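Local coordinates for protein 4,5-DOPA dioxygenase extradiol (Escherichia coli, PDB 2PW6) that opens the aromatic ring of DOPA between carbons 4 and 5 in vitro as a metal-dependent extradiol dioxygenase, its physiological substrate being unknown, at residues 18-23 against 265-270; 52-57 against 141-146; 85-90 against 119-124; 173-178 against 233-238; 200-205 against 251-256. One frame throughout, in Å; residues are numbered along the deposited sequence.

Interaction 1: 18-23 against 265-270; sequences LFLGHG and MLSVQI. With ZN (zinc ion), chain B.
Phe19 and Val268 join their backbones in both directions, Phe19 N to Val268 O at 2.9 Å and Val268 N to Phe19 O at 2.8 Å, as the hydrogen-bonded pair of an antiparallel ladder whose strands run at 176°. Beside this pair, at Ser267, a side chain takes over from the backbone. Ser267 CB lies 3.5 Å from Phe19 O and also touches Leu20 CD1; OG, anti to the carbonyl carbon (chi1 -56°), passes Leu20 CA and accepts from Gly21 N at 3.3 Å. The same hydroxyl gives a weak bond to Met265 O. An alanine here would probably leave Gly21 N without its acceptor across the contact. On the Phe19 side of the sheet, the ring edge brings CE2 to 3.2 Å from Leu266 O; on the other, Leu18 CD1 lies beside Gln269 CG at 3.6 Å. The bent chain of Met265, a selenomethionine, sets SE 3.4 Å from His22 O. His22 CB points away from 265-270; its ring NE2 binds the zinc ion, with ND1 bonded to Ser172. Main-chain bonds and one hydroxyl, with no charged pair between the segments, thus fasten the strand end that carries a metal ligand.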
# COMPACT_ATOMS: atom_id res chain seq x y z
N LEU A 18 3.95 6.23 21.58
CA LEU A 18 5.03 5.89 20.68
C LEU A 18 4.77 6.38 19.28
O LEU A 18 3.71 6.10 18.70
CB LEU A 18 5.21 4.39 20.64
CG LEU A 18 6.26 3.75 21.56
CD1 LEU A 18 6.02 4.05 23.02
CD2 LEU A 18 6.20 2.26 21.32
N PHE A 19 5.73 7.15 18.75
CA PHE A 19 5.80 7.48 17.32
C PHE A 19 6.91 6.65 16.69
O PHE A 19 8.04 6.72 17.13
CB PHE A 19 6.10 8.97 17.07
CG PHE A 19 6.36 9.30 15.63
CD1 PHE A 19 5.32 9.34 14.72
CD2 PHE A 19 7.68 9.48 15.15
CE1 PHE A 19 5.54 9.60 13.39
CE2 PHE A 19 7.92 9.74 13.82
CZ PHE A 19 6.87 9.81 12.94
N LEU A 20 6.59 5.86 15.69
CA LEU A 20 7.61 5.07 15.04
C LEU A 20 7.78 5.54 13.59
O LEU A 20 6.79 5.71 12.87
CB LEU A 20 7.29 3.57 15.07
CG LEU A 20 7.23 2.71 16.35
CD1 LEU A 20 8.19 3.19 17.42
CD2 LEU A 20 5.81 2.69 16.91
N GLY A 21 9.04 5.75 13.19
CA GLY A 21 9.42 5.88 11.80
C GLY A 21 9.32 4.50 11.23
O GLY A 21 9.89 3.56 11.77
N HIS A 22 8.58 4.32 10.16
CA HIS A 22 8.37 3.01 9.58
C HIS A 22 8.93 2.84 8.19
O HIS A 22 9.31 3.80 7.57
CB HIS A 22 6.89 2.62 9.64
CG HIS A 22 6.01 3.35 8.68
ND1 HIS A 22 4.81 3.91 9.05
CD2 HIS A 22 6.13 3.60 7.36
CE1 HIS A 22 4.24 4.47 8.02
NE2 HIS A 22 5.02 4.30 6.97
N GLY A 23 8.98 1.61 7.70
CA GLY A 23 9.37 1.32 6.31
C GLY A 23 9.19 -0.12 5.89
O GLY A 23 8.08 -0.58 5.53
N MSE A 265 13.85 7.68 10.10
CA MSE A 265 13.41 6.52 10.86
C MSE A 265 13.34 6.87 12.33
O MSE A 265 13.19 6.01 13.20
CB MSE A 265 14.35 5.32 10.64
CG MSE A 265 14.30 4.62 9.29
SE MSE A 265 12.54 4.09 8.52
CE MSE A 265 12.91 2.28 7.96
N LEU A 266 13.45 8.17 12.61
CA LEU A 266 13.30 8.70 13.94
C LEU A 266 12.02 8.25 14.66
O LEU A 266 10.91 8.69 14.31
CB LEU A 266 13.34 10.22 13.88
CG LEU A 266 13.24 10.93 15.23
CD1 LEU A 266 14.41 10.56 16.15
CD2 LEU A 266 13.22 12.38 15.00
N SER A 267 12.21 7.40 15.67
CA SER A 267 11.18 6.99 16.61
C SER A 267 11.23 7.74 17.95
O SER A 267 12.30 8.14 18.42
CB SER A 267 11.27 5.50 16.81
OG SER A 267 11.17 4.87 15.54
N VAL A 268 10.06 7.96 18.56
CA VAL A 268 9.94 8.77 19.77
C VAL A 268 9.07 8.07 20.82
O VAL A 268 7.97 7.60 20.51
CB VAL A 268 9.41 10.20 19.45
CG1 VAL A 268 9.21 11.05 20.73
CG2 VAL A 268 10.33 10.91 18.44
N GLN A 269 9.57 7.96 22.04
CA GLN A 269 8.80 7.39 23.15
C GLN A 269 8.45 8.49 24.15
O GLN A 269 9.31 9.25 24.57
CB GLN A 269 9.53 6.21 23.83
CG GLN A 269 8.66 5.53 24.91
CD GLN A 269 9.33 4.33 25.59
OE1 GLN A 269 9.91 3.44 24.94
NE2 GLN A 269 9.21 4.29 26.92
N ILE A 270 7.17 8.62 24.45
CA ILE A 270 6.72 9.58 25.46
C ILE A 270 6.40 8.77 26.71
O ILE A 270 5.57 7.86 26.68
CB ILE A 270 5.47 10.36 24.98
CG1 ILE A 270 5.81 11.26 23.78
CG2 ILE A 270 4.81 11.10 26.15
CD1 ILE A 270 6.23 12.67 24.08
ZN ZN B . 4.51 5.35 4.88

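Interaction 2: 52-57 against 141-146; sequences VVVSAH and LSIDSS. With ZN (zinc ion), chain B.
Val54 meets two side chains, one with each methyl. CG2 of Val54 lies beside Leu141 CD2 at 3.8 Å, both pointing the same way, while CG1, anti to the backbone N (chi1 179°), meets Ile143 CD1 at 3.7 Å, the two side chains crossing at about a right angle. Earlier in the strand Val52 CG1 lies 3.8 Å from Leu141 CB; later, Ile143 CD1 touches Ser55 O at 3.3 Å. An alanine at Val54 would probably open a gap beside Leu141 CD2 and Ile143 CD1, leaving the isoleucine tip freer to turn. A backbone bond from Leu141 N to Val53 O, 3.0 Å, pins this packed end. The strand axes run 39° apart, and past Ile143 the two segments no longer touch. Asp144 there folds an Asx turn, OD1 taking Ser146 N and, at 2.6 Å, Ser146 OG from the same face of the carboxylate, with Ser146 exposed. Segment 52-57 ends in an ST turn, where Ser55 OG, itself bonded to Asp120, accepts from His57 N; His57 NE2 binds the zinc ion. In the central sheet, strand 50-60 runs between 138-144 and 167-173, and helix 149-159 meets Leu141 through Leu159 and Ile143 through His152.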
# COMPACT_ATOMS: atom_id res chain seq x y z
N VAL A 52 -4.72 2.51 20.49
CA VAL A 52 -5.16 3.41 19.43
C VAL A 52 -3.99 3.56 18.43
O VAL A 52 -2.98 4.16 18.77
CB VAL A 52 -5.57 4.81 19.99
CG1 VAL A 52 -6.04 5.71 18.86
CG2 VAL A 52 -6.67 4.68 21.02
N VAL A 53 -4.14 3.00 17.23
CA VAL A 53 -3.20 3.11 16.12
C VAL A 53 -3.50 4.34 15.26
O VAL A 53 -4.61 4.47 14.75
CB VAL A 53 -3.20 1.85 15.21
CG1 VAL A 53 -1.96 1.88 14.29
CG2 VAL A 53 -3.09 0.64 16.02
N VAL A 54 -2.51 5.22 15.12
CA VAL A 54 -2.54 6.35 14.15
C VAL A 54 -1.50 6.09 13.04
O VAL A 54 -0.32 5.86 13.30
CB VAL A 54 -2.37 7.71 14.84
CG1 VAL A 54 -2.40 8.85 13.81
CG2 VAL A 54 -3.52 7.95 15.88
N SER A 55 -1.95 6.05 11.79
CA SER A 55 -1.02 5.90 10.65
C SER A 55 -1.05 7.07 9.72
O SER A 55 -2.13 7.57 9.43
CB SER A 55 -1.38 4.68 9.82
OG SER A 55 -0.51 4.56 8.71
N ALA A 56 0.13 7.45 9.20
CA ALA A 56 0.29 8.37 8.03
C ALA A 56 -0.69 8.08 6.92
O ALA A 56 -1.19 8.97 6.24
CB ALA A 56 1.73 8.23 7.46
N HIS A 57 -0.91 6.81 6.70
CA HIS A 57 -1.71 6.38 5.58
C HIS A 57 -3.25 6.39 5.81
O HIS A 57 -3.97 6.05 4.92
CB HIS A 57 -1.22 5.00 5.14
CG HIS A 57 0.18 5.00 4.61
ND1 HIS A 57 0.45 5.10 3.26
CD2 HIS A 57 1.38 4.89 5.24
CE1 HIS A 57 1.76 5.05 3.08
NE2 HIS A 57 2.35 4.93 4.26
N LEU A 141 -7.49 5.12 14.40
CA LEU A 141 -7.88 6.51 14.35
C LEU A 141 -7.24 7.18 13.10
O LEU A 141 -6.06 6.96 12.82
CB LEU A 141 -7.41 7.24 15.61
CG LEU A 141 -7.70 8.75 15.68
CD1 LEU A 141 -9.23 9.04 15.79
CD2 LEU A 141 -6.94 9.34 16.85
N SER A 142 -8.02 7.99 12.38
CA SER A 142 -7.56 8.60 11.14
C SER A 142 -7.18 10.06 11.40
O SER A 142 -7.54 10.66 12.44
CB SER A 142 -8.60 8.47 10.03
OG SER A 142 -9.62 9.43 10.19
N ILE A 143 -6.41 10.64 10.47
CA ILE A 143 -5.87 11.99 10.64
C ILE A 143 -6.72 12.91 9.77
O ILE A 143 -6.85 12.68 8.60
CB ILE A 143 -4.33 12.04 10.23
CG1 ILE A 143 -3.47 11.27 11.24
CG2 ILE A 143 -3.81 13.49 10.10
CD1 ILE A 143 -2.22 10.64 10.62
N ASP A 144 -7.29 13.95 10.35
CA ASP A 144 -8.10 14.90 9.56
C ASP A 144 -7.22 15.81 8.65
O ASP A 144 -6.58 16.73 9.16
CB ASP A 144 -8.92 15.79 10.52
CG ASP A 144 -10.01 16.61 9.79
OD1 ASP A 144 -10.04 16.73 8.54
OD2 ASP A 144 -10.90 17.12 10.50
N SER A 145 -7.21 15.51 7.35
CA SER A 145 -6.64 16.34 6.24
C SER A 145 -6.82 17.85 6.37
O SER A 145 -5.90 18.62 6.11
CB SER A 145 -7.38 16.03 4.95
OG SER A 145 -6.81 15.00 4.23
N SER A 146 -8.06 18.25 6.70
CA SER A 146 -8.51 19.62 6.58
C SER A 146 -8.07 20.49 7.74
O SER A 146 -8.37 21.68 7.78
CB SER A 146 -10.06 19.65 6.47
OG SER A 146 -10.65 19.14 7.67
ZN ZN B . 4.51 5.35 4.88

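Interaction 3: 85-90 against 119-124; sequences YDTHYP and FDHGSW. With ZN (zinc ion), chain C; ZN (zinc ion), chain D.
Thr87 OG1, between the backbone N and the carbonyl carbon (chi1 76°), is turned to Phe119 O and donates to it at 2.7 Å on a lone pair. A water donates a hydrogen bond to Thr87 OG1 at 2.6 Å and accepts from Phe119 N at 2.8 Å, serving both backbone polar atoms of Phe119. Trp124 NE1 gives the second direct bond, to His88 O at 2.9 Å, from 67° above the carbonyl plane. Another water, 3.1 Å from His121 NE2, links it to Asp86 O. Thr87 CG2 packs over the centre of the His121 ring, and CB over the five-membered ring of Trp124. The loop thus sits on the start of helix 121-130, where Asp120 is the N-cap: OD2 accepts from Ser123 N at 2.8 Å, and OD1 from Ser123 OG and Ser55 OG. Asp120 CA covers the face of Tyr85, whose OH bonds Leu84 of the second subunit. Tyr89 presents its edge to the face of Phe119 in a T-shaped pair, and its OH bonds Tyr131 O. His121 ND1 shares a zinc ion with His121 of the second subunit; Asp86 OD2 binds the zinc ion held by that subunit's His22, His57 and His234, and OD1 is hydrogen-bonded to that subunit's His177.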
# COMPACT_ATOMS: atom_id res chain seq x y z
N TYR A 85 -4.32 -2.80 0.67
CA TYR A 85 -2.95 -3.18 1.13
C TYR A 85 -2.72 -4.68 1.16
O TYR A 85 -3.61 -5.46 1.55
CB TYR A 85 -2.57 -2.56 2.48
CG TYR A 85 -2.54 -1.08 2.47
CD1 TYR A 85 -1.57 -0.38 1.73
CD2 TYR A 85 -3.51 -0.35 3.15
CE1 TYR A 85 -1.56 1.01 1.70
CE2 TYR A 85 -3.50 1.05 3.14
CZ TYR A 85 -2.54 1.73 2.39
OH TYR A 85 -2.57 3.10 2.39
N ASP A 86 -1.53 -5.07 0.69
CA ASP A 86 -1.22 -6.51 0.49
C ASP A 86 -0.71 -7.06 1.86
O ASP A 86 0.35 -7.67 1.97
CB ASP A 86 -0.33 -6.75 -0.79
CG ASP A 86 -1.18 -6.92 -2.10
OD1 ASP A 86 -2.30 -7.43 -1.88
OD2 ASP A 86 -0.80 -6.57 -3.33
N THR A 87 -1.50 -6.80 2.91
CA THR A 87 -1.17 -7.08 4.34
C THR A 87 -2.31 -7.78 5.17
O THR A 87 -3.47 -7.84 4.75
CB THR A 87 -0.66 -5.79 5.10
OG1 THR A 87 -1.75 -4.92 5.41
CG2 THR A 87 0.39 -5.01 4.28
N HIS A 88 -1.98 -8.29 6.34
CA HIS A 88 -2.99 -8.95 7.20
C HIS A 88 -2.55 -8.90 8.66
O HIS A 88 -1.52 -9.46 9.03
CB HIS A 88 -3.27 -10.39 6.74
CG HIS A 88 -4.31 -11.10 7.54
ND1 HIS A 88 -5.65 -10.73 7.54
CD2 HIS A 88 -4.22 -12.18 8.36
CE1 HIS A 88 -6.33 -11.56 8.32
NE2 HIS A 88 -5.48 -12.44 8.82
N TYR A 89 -3.29 -8.16 9.48
CA TYR A 89 -3.00 -8.05 10.89
C TYR A 89 -4.32 -8.19 11.66
O TYR A 89 -5.01 -7.17 11.89
CB TYR A 89 -2.29 -6.74 11.24
CG TYR A 89 -1.71 -6.75 12.64
CD1 TYR A 89 -0.55 -7.49 12.94
CD2 TYR A 89 -2.32 -6.02 13.68
CE1 TYR A 89 -0.03 -7.50 14.24
CE2 TYR A 89 -1.80 -6.03 14.99
CZ TYR A 89 -0.65 -6.77 15.26
OH TYR A 89 -0.11 -6.78 16.54
N PRO A 90 -4.66 -9.44 12.06
CA PRO A 90 -5.99 -9.79 12.60
C PRO A 90 -6.11 -9.55 14.10
O PRO A 90 -6.45 -10.46 14.86
CB PRO A 90 -6.12 -11.28 12.28
CG PRO A 90 -4.68 -11.80 12.30
CD PRO A 90 -3.75 -10.61 12.05
N PHE A 119 -4.02 -2.15 6.97
CA PHE A 119 -2.80 -1.57 7.50
C PHE A 119 -1.82 -1.35 6.35
O PHE A 119 -1.56 -2.27 5.57
CB PHE A 119 -2.17 -2.50 8.55
CG PHE A 119 -2.95 -2.57 9.84
CD1 PHE A 119 -2.67 -1.70 10.88
CD2 PHE A 119 -3.97 -3.50 10.00
CE1 PHE A 119 -3.37 -1.75 12.08
CE2 PHE A 119 -4.70 -3.56 11.21
CZ PHE A 119 -4.39 -2.68 12.23
N ASP A 120 -1.29 -0.14 6.22
CA ASP A 120 -0.11 0.07 5.35
C ASP A 120 1.07 -0.87 5.69
O ASP A 120 1.21 -1.28 6.84
CB ASP A 120 0.34 1.53 5.43
CG ASP A 120 0.57 1.98 6.82
OD1 ASP A 120 -0.40 2.27 7.55
OD2 ASP A 120 1.73 2.12 7.21
N HIS A 121 1.91 -1.19 4.71
CA HIS A 121 3.07 -2.06 4.95
C HIS A 121 3.95 -1.63 6.12
O HIS A 121 4.43 -2.48 6.90
CB HIS A 121 3.96 -2.19 3.72
CG HIS A 121 3.74 -3.45 2.98
ND1 HIS A 121 3.06 -3.50 1.78
CD2 HIS A 121 4.08 -4.74 3.28
CE1 HIS A 121 3.03 -4.76 1.36
NE2 HIS A 121 3.62 -5.53 2.26
N GLY A 122 4.17 -0.33 6.23
CA GLY A 122 4.98 0.24 7.29
C GLY A 122 4.39 0.03 8.67
O GLY A 122 5.13 -0.28 9.61
N SER A 123 3.08 0.23 8.80
CA SER A 123 2.38 0.10 10.08
C SER A 123 2.30 -1.35 10.50
O SER A 123 2.56 -1.70 11.64
CB SER A 123 0.96 0.67 9.99
OG SER A 123 1.01 2.08 10.11
N TRP A 124 1.91 -2.18 9.54
CA TRP A 124 1.91 -3.62 9.65
C TRP A 124 3.29 -4.18 10.03
O TRP A 124 3.38 -5.12 10.80
CB TRP A 124 1.42 -4.20 8.33
CG TRP A 124 1.43 -5.68 8.26
CD1 TRP A 124 0.47 -6.54 8.72
CD2 TRP A 124 2.44 -6.49 7.67
NE1 TRP A 124 0.83 -7.84 8.46
CE2 TRP A 124 2.03 -7.84 7.82
CE3 TRP A 124 3.66 -6.21 7.03
CZ2 TRP A 124 2.80 -8.91 7.35
CZ3 TRP A 124 4.43 -7.27 6.58
CH2 TRP A 124 3.99 -8.62 6.74
ZN ZN C . -1.62 -7.04 -4.53
ZN ZN D . 2.58 -1.55 0.28
O HOH W 1 2.90 -8.33 1.10
O HOH W 2 -4.14 -4.88 6.32

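Interaction 4: 173-178 against 233-238; sequences GNVVHN and EHYLPL. With ZN (zinc ion), chain E; ZN (zinc ion), chain B.
In the metal centre of this LigB-type dioxygenase, His177 and His234 lie face to face, their ring centroids 3.6 Å apart, planes at 15°. His177 CG, anti to the backbone N (chi1 -174°), leads toward His234. His177 NE2 stands over the centre of the His234 ring; its 3.4 Å to His234 NE2 is no hydrogen bond, and its polar partner is Asp86 of the second subunit. Each ring serves a different zinc ion. His234 NE2 binds one at 2.0 Å, shared with His22, His57 and Asp86 of the second subunit, while His177 grips another through both ND1 and its own backbone O. A second-shell carboxylate fixes the rotation of His234: ND1 donates to the anti lone pair of Glu233 OE2 at 3.1 Å, in the ring plane, and Glu233 OE1 bonds Thr231. His234 O accepts from Asn174 N at 2.6 Å, and Asn174 OD1 lies 3.4 Å from His234 CD2. Val175 packs against the edge of Tyr235, its CG1 3.9 Å from Leu238 CD2. The loop after strand 167-173 is thus pressed onto the head of helix 236-243, with Val201 of helix 192-202 against Tyr235 and Leu238, and strand 263-264 against Val175 and His177.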
# COMPACT_ATOMS: atom_id res chain seq x y z
N GLY A 173 4.69 6.95 11.13
CA GLY A 173 4.90 7.73 9.90
C GLY A 173 6.39 7.93 9.72
O GLY A 173 7.15 6.98 9.88
N ASN A 174 6.80 9.18 9.43
CA ASN A 174 8.21 9.51 9.04
C ASN A 174 8.34 11.02 9.01
O ASN A 174 7.66 11.69 8.20
CB ASN A 174 8.61 8.97 7.62
CG ASN A 174 8.71 7.44 7.53
OD1 ASN A 174 7.94 6.80 6.77
ND2 ASN A 174 9.70 6.84 8.22
N VAL A 175 9.18 11.56 9.90
CA VAL A 175 9.38 13.00 9.98
C VAL A 175 10.11 13.60 8.74
O VAL A 175 10.01 14.83 8.48
CB VAL A 175 10.06 13.40 11.30
CG1 VAL A 175 9.32 12.80 12.48
CG2 VAL A 175 11.57 13.00 11.30
N VAL A 176 10.79 12.75 7.96
CA VAL A 176 11.27 13.12 6.61
C VAL A 176 10.77 12.13 5.59
O VAL A 176 11.03 10.91 5.70
CB VAL A 176 12.87 13.21 6.46
CG1 VAL A 176 13.24 13.68 5.05
CG2 VAL A 176 13.50 14.09 7.52
N HIS A 177 10.08 12.64 4.57
CA HIS A 177 9.38 11.73 3.71
C HIS A 177 9.09 12.32 2.35
O HIS A 177 7.98 12.80 2.09
CB HIS A 177 8.07 11.22 4.38
CG HIS A 177 7.36 10.16 3.59
ND1 HIS A 177 6.64 10.45 2.44
CD2 HIS A 177 7.32 8.82 3.75
CE1 HIS A 177 6.13 9.32 1.97
NE2 HIS A 177 6.54 8.32 2.74
N ASN A 178 10.08 12.22 1.47
CA ASN A 178 9.96 12.72 0.12
C ASN A 178 10.45 11.59 -0.74
O ASN A 178 11.65 11.31 -0.74
CB ASN A 178 10.78 14.00 -0.09
CG ASN A 178 10.46 14.70 -1.43
OD1 ASN A 178 10.19 14.03 -2.41
ND2 ASN A 178 10.46 16.03 -1.44
N GLU A 233 1.09 14.26 5.85
CA GLU A 233 0.54 13.04 6.51
C GLU A 233 1.55 12.18 7.28
O GLU A 233 1.24 11.68 8.36
CB GLU A 233 -0.28 12.16 5.54
CG GLU A 233 0.55 11.28 4.59
CD GLU A 233 1.31 12.09 3.53
OE1 GLU A 233 0.74 13.10 3.06
OE2 GLU A 233 2.45 11.71 3.16
N HIS A 234 2.77 12.03 6.75
CA HIS A 234 3.79 11.21 7.43
C HIS A 234 4.47 11.85 8.62
O HIS A 234 5.08 11.17 9.46
CB HIS A 234 4.82 10.66 6.47
CG HIS A 234 4.42 9.37 5.81
ND1 HIS A 234 3.62 9.33 4.70
CD2 HIS A 234 4.84 8.10 6.01
CE1 HIS A 234 3.52 8.08 4.27
NE2 HIS A 234 4.24 7.31 5.05
N TYR A 235 4.32 13.17 8.70
CA TYR A 235 4.81 13.92 9.84
C TYR A 235 3.81 14.14 11.02
O TYR A 235 4.18 14.09 12.21
CB TYR A 235 5.24 15.28 9.32
CG TYR A 235 5.76 16.16 10.39
CD1 TYR A 235 7.08 16.02 10.83
CD2 TYR A 235 4.95 17.16 10.97
CE1 TYR A 235 7.59 16.85 11.84
CE2 TYR A 235 5.46 17.99 11.99
CZ TYR A 235 6.78 17.82 12.42
OH TYR A 235 7.34 18.63 13.43
N LEU A 236 2.56 14.42 10.66
CA LEU A 236 1.48 14.74 11.62
C LEU A 236 1.31 13.75 12.79
O LEU A 236 0.99 14.19 13.89
CB LEU A 236 0.13 14.94 10.89
CG LEU A 236 -0.04 16.24 10.08
CD1 LEU A 236 -1.40 16.31 9.29
CD2 LEU A 236 0.14 17.51 10.98
N PRO A 237 1.54 12.44 12.55
CA PRO A 237 1.40 11.45 13.60
C PRO A 237 2.25 11.68 14.82
O PRO A 237 1.83 11.31 15.92
CB PRO A 237 1.78 10.13 12.89
CG PRO A 237 1.46 10.36 11.51
CD PRO A 237 1.87 11.77 11.27
N LEU A 238 3.43 12.27 14.65
CA LEU A 238 4.28 12.63 15.76
C LEU A 238 3.62 13.63 16.70
O LEU A 238 3.84 13.61 17.89
CB LEU A 238 5.63 13.21 15.24
CG LEU A 238 6.58 13.81 16.29
CD1 LEU A 238 6.95 12.79 17.31
CD2 LEU A 238 7.84 14.42 15.67
ZN ZN E . 5.91 12.08 1.43
ZN ZN B . 4.51 5.35 4.88

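Interaction 5: 200-205 against 251-256; sequences YVKANL and ITIPVE
Lys202 and Glu256 meet in a salt bridge at the surface, NZ to OE1 at 2.5 Å, a length so short that its exact value is doubtful. The two side chains cross at about a right angle, and the lysine uses one oxygen: CE also lies 3.4 Å from Glu256 OE1, whereas OE2 stays 3.6 Å from Lys202 NZ. A long, weak ion pair joins the same NZ to Glu199 of its own helix. A bend at chi3 (53°), which places CE, interrupts the otherwise extended lysine chain. Next to the charged pair, Lys202 CE passes Ile253 CD1 at 4.3 Å, so the aliphatic part of the lysine borders an apolar patch. There Leu205 CD1 meets Ile253 CD1 at 3.9 Å, again crosswise, and Ile251 CD1 comes within 3.5 Å of Leu205 O, with Ile251 CG2 near Leu205 CB. The contact joins the C-terminal end of helix 192-202 to edge strand 251-252 of the main sheet and the chain that follows it. Just before Leu205, Asn204 is joined back to the last turn of the helix: ND2 donates to Tyr200 O at 2.7 Å, on a lone pair and nearly straight, and Asn204 N bonds to Val201 O. Farther out, Val268 of strand 268-270 lies against both Leu205 and Ile251. Backbone bonds tie Thr252 to Gln269 and Val255 to Ser267, and Val255 packs on Tyr34 and Ser37 of helix 33-44.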
# COMPACT_ATOMS: atom_id res chain seq x y z
N TYR A 200 16.45 19.50 13.64
CA TYR A 200 15.46 20.48 14.08
C TYR A 200 14.25 19.80 14.74
O TYR A 200 13.64 20.38 15.66
CB TYR A 200 15.00 21.30 12.88
CG TYR A 200 13.83 22.24 13.11
CD1 TYR A 200 13.98 23.40 13.88
CD2 TYR A 200 12.58 21.98 12.53
CE1 TYR A 200 12.91 24.28 14.07
CE2 TYR A 200 11.50 22.87 12.71
CZ TYR A 200 11.67 24.01 13.48
OH TYR A 200 10.61 24.90 13.67
N VAL A 201 13.89 18.60 14.27
CA VAL A 201 12.86 17.79 14.92
C VAL A 201 13.33 17.36 16.33
O VAL A 201 12.75 17.78 17.33
CB VAL A 201 12.35 16.58 14.04
CG1 VAL A 201 11.57 15.57 14.87
CG2 VAL A 201 11.47 17.10 12.92
N LYS A 202 14.40 16.57 16.38
CA LYS A 202 15.00 16.10 17.62
C LYS A 202 15.32 17.18 18.67
O LYS A 202 15.21 16.92 19.87
CB LYS A 202 16.28 15.33 17.32
CG LYS A 202 16.07 14.08 16.50
CD LYS A 202 17.39 13.50 16.07
CE LYS A 202 18.34 13.29 17.25
NZ LYS A 202 19.54 12.57 16.76
N ALA A 203 15.74 18.37 18.21
CA ALA A 203 16.13 19.45 19.14
C ALA A 203 14.92 20.15 19.75
O ALA A 203 15.07 21.05 20.59
CB ALA A 203 17.02 20.48 18.42
N ASN A 204 13.72 19.75 19.33
CA ASN A 204 12.53 20.47 19.75
C ASN A 204 11.42 19.61 20.30
O ASN A 204 10.32 20.08 20.51
CB ASN A 204 12.02 21.32 18.60
CG ASN A 204 12.87 22.53 18.38
OD1 ASN A 204 12.84 23.47 19.18
ND2 ASN A 204 13.65 22.52 17.30
N LEU A 205 11.74 18.34 20.55
CA LEU A 205 10.81 17.36 21.11
C LEU A 205 10.27 17.84 22.45
O LEU A 205 9.07 17.72 22.73
CB LEU A 205 11.49 16.00 21.25
CG LEU A 205 11.85 15.34 19.92
CD1 LEU A 205 12.51 13.96 20.11
CD2 LEU A 205 10.61 15.26 19.01
N ILE A 251 11.15 11.93 27.57
CA ILE A 251 10.98 11.67 26.14
C ILE A 251 12.25 10.95 25.68
O ILE A 251 13.36 11.44 25.88
CB ILE A 251 10.78 12.97 25.31
CG1 ILE A 251 9.46 13.66 25.68
CG2 ILE A 251 10.83 12.68 23.81
CD1 ILE A 251 9.17 14.91 24.86
N THR A 252 12.05 9.79 25.07
CA THR A 252 13.09 8.86 24.65
C THR A 252 13.10 8.78 23.12
O THR A 252 12.10 9.10 22.46
CB THR A 252 12.73 7.44 25.18
OG1 THR A 252 12.54 7.50 26.60
CG2 THR A 252 13.79 6.41 24.85
N ILE A 253 14.24 8.36 22.57
CA ILE A 253 14.39 8.02 21.16
C ILE A 253 14.90 6.58 21.07
O ILE A 253 16.10 6.37 21.01
CB ILE A 253 15.30 9.02 20.38
CG1 ILE A 253 14.63 10.39 20.28
CG2 ILE A 253 15.65 8.49 18.98
CD1 ILE A 253 15.60 11.54 20.07
N PRO A 254 13.97 5.60 21.06
CA PRO A 254 14.26 4.16 21.03
C PRO A 254 15.05 3.70 19.80
O PRO A 254 15.68 2.63 19.85
CB PRO A 254 12.87 3.52 20.99
CG PRO A 254 11.99 4.57 20.50
CD PRO A 254 12.52 5.83 21.07
N VAL A 255 15.00 4.48 18.72
CA VAL A 255 15.73 4.17 17.49
C VAL A 255 15.66 5.35 16.51
O VAL A 255 14.74 6.17 16.59
CB VAL A 255 15.26 2.81 16.89
CG1 VAL A 255 13.98 2.97 16.07
CG2 VAL A 255 16.38 2.12 16.10
N GLU A 256 16.66 5.51 15.67
CA GLU A 256 16.68 6.64 14.77
C GLU A 256 17.61 6.29 13.66
O GLU A 256 18.27 5.30 13.73
CB GLU A 256 17.13 7.90 15.47
CG GLU A 256 18.62 8.08 15.47
CD GLU A 256 19.07 9.26 16.26
OE1 GLU A 256 19.15 10.35 15.70
OE2 GLU A 256 19.33 9.09 17.46

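How the interactions relate
Interactions 1, 2 and 4 are buried and converge on one zinc ion, each supplying a histidine: a sheet ladder, a parallel strand pair and a loop-helix contact. Strand 17-21 binds 167-173 through Leu20 and Gly173, which ties interaction 1 to interaction 4. Interaction 3 is half buried and relies on waters and rings; its Asp120 meets Ser55 of interaction 2, and its Asp86 reaches the same kind of metal centre in the second subunit. Interaction 5, at the surface and away from the metal, is the one with a salt bridge across its segments. It extends the sheet edge of interaction 1 and touches interaction 4 through Val201.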